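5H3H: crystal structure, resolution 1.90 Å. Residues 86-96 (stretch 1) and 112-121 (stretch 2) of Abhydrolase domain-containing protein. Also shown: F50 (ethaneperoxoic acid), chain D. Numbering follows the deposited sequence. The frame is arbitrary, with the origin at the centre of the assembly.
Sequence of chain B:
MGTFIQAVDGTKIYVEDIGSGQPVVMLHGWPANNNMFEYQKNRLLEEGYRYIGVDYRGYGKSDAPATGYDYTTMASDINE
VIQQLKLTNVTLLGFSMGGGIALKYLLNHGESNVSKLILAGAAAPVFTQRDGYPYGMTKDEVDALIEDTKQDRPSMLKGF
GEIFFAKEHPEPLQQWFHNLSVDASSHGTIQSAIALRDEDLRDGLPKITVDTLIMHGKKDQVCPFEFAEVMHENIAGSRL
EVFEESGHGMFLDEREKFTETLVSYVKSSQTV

Stretch 1 86-96: KLTNVTLLGFS
Stretch 2, residues 112-121: SNVSKLILAG

Two parallel strands, 90-95 and a second ending at Ala120, are joined by a ladder of backbone hydrogen bonds, their axes 4.6 Å apart at closest and 14° from exact alignment. Even-numbered residues of the first strand do the bonding. Val90 N donates to Asn113 O (2.9 Å, nearly linear), and Ser115 N donates to Val90 O (2.9 Å, bent to 142°). Then the rhythm is regular: Leu92 N to Lys116 O at 2.9 Å, Ile118 N to Leu92 O at 2.8 Å, Gly94 N to Ile118 O at 3.0 Å, Ala120 N to Gly94 O at 2.9 Å. Ser96 N closes the ladder on Ala120 O at 3.0 Å.

The register pairs Val90 with Val114, then slips by one residue: a beta bulge at Ser115, where phi/psi of -86/-34 turns the chain. Thereafter Thr91 pairs with Lys116, Leu92 with Leu117, Leu93 with Ile118, Gly94 with Leu119 and Phe95 with Ala120, at CA-CA spacings of 4.5 to 5.2 Å. Extended phi/psi values, near -105/122 for Leu92 to Phe95, set the alternation of faces. CA-H...O contacts fill the ladder between its N-H bonds, such as Leu93 CA to Ile118 O and Leu117 CA to Leu92 O, both 3.3 Å.

Just before the first strand, Asn89 adopts positive phi (57/35) with chi1 t, which brings OD1 within 3.0 Å of Ser115 CB. Ser115, chi1 p, points its CB toward the first stretch.

One face carries Val90, Leu92, Val114, Leu117 and Leu119. Leu92 (t, p) sets CB 4.0 Å from Val114 CG1 and CD2 4.2 Å from CD1 of Leu117 (t, p), while Val90 CG2 (chi1 -22°, between wells) lies 4.2 Å from CG2 of Val114 (t). Gly94, which pairs with Leu119 (m, t), adds no side chain to this face.

The other face carries Thr91, Leu93, Phe95, Lys116, Ile118 and Ala120. Thr91 (m) puts CG2 3.6 Å from CD1 of Ile118 (m, chi2 159°) and OG1 3.2 Å from CG of Lys116 (p, t, p, t), so the lysine contributes its aliphatic stem while NZ bonds elsewhere in the structure. Leu93 (t, p) brings CD1 to 3.4 Å from Ile118 CG2 and 3.5 Å from Ala120 CB. The small alanine also accepts Phe95 (t, chi2 87°), whose CD1 lies 3.9 Å from Ala120 CB.

Beyond the strands, Gly121 has positive phi (53/32), which favours glycine; an ideal CB would sit 3.5 Å from Phe95 CE1. Ser96 (58/-119, chi1 t) precedes a helix, its OG 2.5 Å from F50 C, too close for a non-bonded contact. Val90 to Phe95 and Lys116 to Ala120 are all buried, which suits their mostly apolar side chains; 824 Å² is buried between the two stretches, both sides summed.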

# COMPACT_ATOMS: atom_id res chain seq x y z
N LYS B 86 -14.93 -9.18 2.80
CA LYS B 86 -14.17 -10.08 1.90
C LYS B 86 -14.49 -9.79 0.43
O LYS B 86 -14.84 -10.67 -0.35
CB LYS B 86 -14.42 -11.56 2.27
CG LYS B 86 -13.78 -11.97 3.61
CD LYS B 86 -12.37 -12.54 3.41
CE LYS B 86 -11.51 -12.42 4.66
NZ LYS B 86 -10.91 -11.05 4.79
N LEU B 87 -14.40 -8.50 0.09
CA LEU B 87 -14.71 -8.03 -1.22
C LEU B 87 -13.43 -8.00 -2.04
O LEU B 87 -12.37 -7.65 -1.54
CB LEU B 87 -15.28 -6.60 -1.15
CG LEU B 87 -16.54 -6.32 -0.35
CD1 LEU B 87 -16.87 -4.82 -0.49
CD2 LEU B 87 -17.67 -7.20 -0.87
N THR B 88 -13.54 -8.34 -3.30
CA THR B 88 -12.50 -8.02 -4.34
C THR B 88 -13.11 -7.52 -5.64
O THR B 88 -14.34 -7.50 -5.80
CB THR B 88 -11.64 -9.26 -4.69
OG1 THR B 88 -12.51 -10.33 -5.11
CG2 THR B 88 -10.79 -9.74 -3.52
N ASN B 89 -12.27 -7.03 -6.55
CA ASN B 89 -12.73 -6.46 -7.82
C ASN B 89 -13.69 -5.30 -7.59
O ASN B 89 -14.65 -5.12 -8.34
CB ASN B 89 -13.44 -7.51 -8.68
CG ASN B 89 -13.80 -6.99 -10.06
OD1 ASN B 89 -13.05 -6.23 -10.67
ND2 ASN B 89 -14.99 -7.37 -10.56
N VAL B 90 -13.47 -4.52 -6.54
CA VAL B 90 -14.50 -3.51 -6.19
C VAL B 90 -14.33 -2.31 -7.09
O VAL B 90 -13.21 -1.92 -7.44
CB VAL B 90 -14.58 -3.11 -4.65
CG1 VAL B 90 -14.01 -4.15 -3.71
CG2 VAL B 90 -14.10 -1.72 -4.31
N THR B 91 -15.45 -1.74 -7.50
CA THR B 91 -15.43 -0.35 -8.00
C THR B 91 -15.61 0.58 -6.82
O THR B 91 -16.57 0.46 -6.10
CB THR B 91 -16.53 -0.16 -8.99
OG1 THR B 91 -16.24 -1.01 -10.09
CG2 THR B 91 -16.59 1.29 -9.50
N LEU B 92 -14.63 1.41 -6.57
CA LEU B 92 -14.64 2.32 -5.43
C LEU B 92 -15.02 3.77 -5.91
O LEU B 92 -14.29 4.39 -6.67
CB LEU B 92 -13.24 2.25 -4.81
CG LEU B 92 -13.05 3.09 -3.57
CD1 LEU B 92 -13.98 2.64 -2.48
CD2 LEU B 92 -11.61 3.10 -3.14
N LEU B 93 -16.16 4.29 -5.48
CA LEU B 93 -16.55 5.69 -5.81
C LEU B 93 -16.49 6.56 -4.56
O LEU B 93 -17.10 6.24 -3.55
CB LEU B 93 -17.90 5.77 -6.46
CG LEU B 93 -18.58 7.13 -6.72
CD1 LEU B 93 -17.66 8.27 -7.08
CD2 LEU B 93 -19.70 7.03 -7.77
N GLY B 94 -15.76 7.68 -4.65
CA GLY B 94 -15.78 8.63 -3.60
C GLY B 94 -16.36 9.95 -4.08
O GLY B 94 -15.91 10.45 -5.10
N PHE B 95 -17.34 10.46 -3.36
CA PHE B 95 -17.94 11.78 -3.67
C PHE B 95 -17.42 12.76 -2.63
O PHE B 95 -17.54 12.53 -1.43
CB PHE B 95 -19.43 11.72 -3.64
CG PHE B 95 -20.09 13.09 -3.86
CD1 PHE B 95 -20.35 13.55 -5.15
CD2 PHE B 95 -20.40 13.93 -2.76
CE1 PHE B 95 -20.99 14.79 -5.35
CE2 PHE B 95 -20.98 15.19 -2.98
CZ PHE B 95 -21.24 15.61 -4.27
N SER B 96 -16.82 13.84 -3.11
CA SER B 96 -16.37 14.92 -2.28
C SER B 96 -15.37 14.45 -1.20
O SER B 96 -14.31 13.97 -1.59
CB SER B 96 -17.58 15.69 -1.77
OG SER B 96 -17.18 17.00 -1.48
N SER B 112 -4.90 -3.99 -4.33
CA SER B 112 -5.22 -5.42 -4.68
C SER B 112 -6.69 -5.82 -4.66
O SER B 112 -7.05 -6.76 -5.35
CB SER B 112 -4.45 -6.42 -3.81
OG SER B 112 -4.47 -7.70 -4.46
N ASN B 113 -7.56 -5.11 -3.90
CA ASN B 113 -9.02 -5.43 -3.91
C ASN B 113 -9.85 -4.56 -4.82
O ASN B 113 -11.05 -4.78 -4.95
CB ASN B 113 -9.59 -5.27 -2.48
CG ASN B 113 -9.00 -6.28 -1.51
OD1 ASN B 113 -9.32 -7.45 -1.57
ND2 ASN B 113 -8.10 -5.84 -0.66
N VAL B 114 -9.23 -3.54 -5.40
CA VAL B 114 -9.99 -2.49 -6.19
C VAL B 114 -9.65 -2.55 -7.68
O VAL B 114 -8.51 -2.39 -8.07
CB VAL B 114 -9.65 -1.07 -5.72
CG1 VAL B 114 -10.40 0.01 -6.53
CG2 VAL B 114 -9.93 -0.94 -4.26
N SER B 115 -10.66 -2.76 -8.50
CA SER B 115 -10.46 -2.77 -9.95
C SER B 115 -10.53 -1.37 -10.60
O SER B 115 -9.83 -1.10 -11.58
CB SER B 115 -11.48 -3.68 -10.56
OG SER B 115 -12.72 -3.04 -10.63
N LYS B 116 -11.38 -0.49 -10.08
CA LYS B 116 -11.46 0.88 -10.59
C LYS B 116 -11.91 1.89 -9.53
O LYS B 116 -12.59 1.52 -8.56
CB LYS B 116 -12.36 0.91 -11.79
CG LYS B 116 -13.78 0.53 -11.52
CD LYS B 116 -14.56 0.29 -12.81
CE LYS B 116 -14.18 -1.02 -13.46
NZ LYS B 116 -14.99 -1.17 -14.71
N LEU B 117 -11.51 3.13 -9.74
CA LEU B 117 -11.78 4.25 -8.87
C LEU B 117 -12.61 5.30 -9.61
O LEU B 117 -12.30 5.63 -10.74
CB LEU B 117 -10.43 4.90 -8.52
CG LEU B 117 -10.48 6.15 -7.64
CD1 LEU B 117 -11.20 5.79 -6.35
CD2 LEU B 117 -9.14 6.79 -7.35
N ILE B 118 -13.62 5.85 -8.96
CA ILE B 118 -14.37 6.96 -9.50
C ILE B 118 -14.25 8.04 -8.47
O ILE B 118 -14.42 7.77 -7.28
CB ILE B 118 -15.84 6.62 -9.71
CG1 ILE B 118 -15.97 5.40 -10.63
CG2 ILE B 118 -16.60 7.84 -10.25
CD1 ILE B 118 -17.30 4.67 -10.54
N LEU B 119 -13.92 9.25 -8.91
CA LEU B 119 -13.78 10.36 -8.01
C LEU B 119 -14.82 11.38 -8.51
O LEU B 119 -14.68 11.85 -9.59
CB LEU B 119 -12.37 10.95 -8.10
CG LEU B 119 -11.18 10.19 -7.49
CD1 LEU B 119 -9.89 10.91 -7.82
CD2 LEU B 119 -11.32 10.12 -6.00
N ALA B 120 -15.84 11.70 -7.70
CA ALA B 120 -17.04 12.45 -8.13
C ALA B 120 -17.07 13.71 -7.30
O ALA B 120 -17.22 13.64 -6.12
CB ALA B 120 -18.31 11.64 -7.92
N GLY B 121 -16.85 14.89 -7.92
CA GLY B 121 -16.78 16.13 -7.18
C GLY B 121 -15.78 16.10 -6.03
O GLY B 121 -16.00 16.69 -5.00
C F50 D . -17.80 17.61 0.84
OX1 F50 D . -20.20 16.97 0.22
O F50 D . -17.49 16.52 1.27
OXT F50 D . -18.98 17.68 -0.03
CH3 F50 D . -16.99 18.83 1.20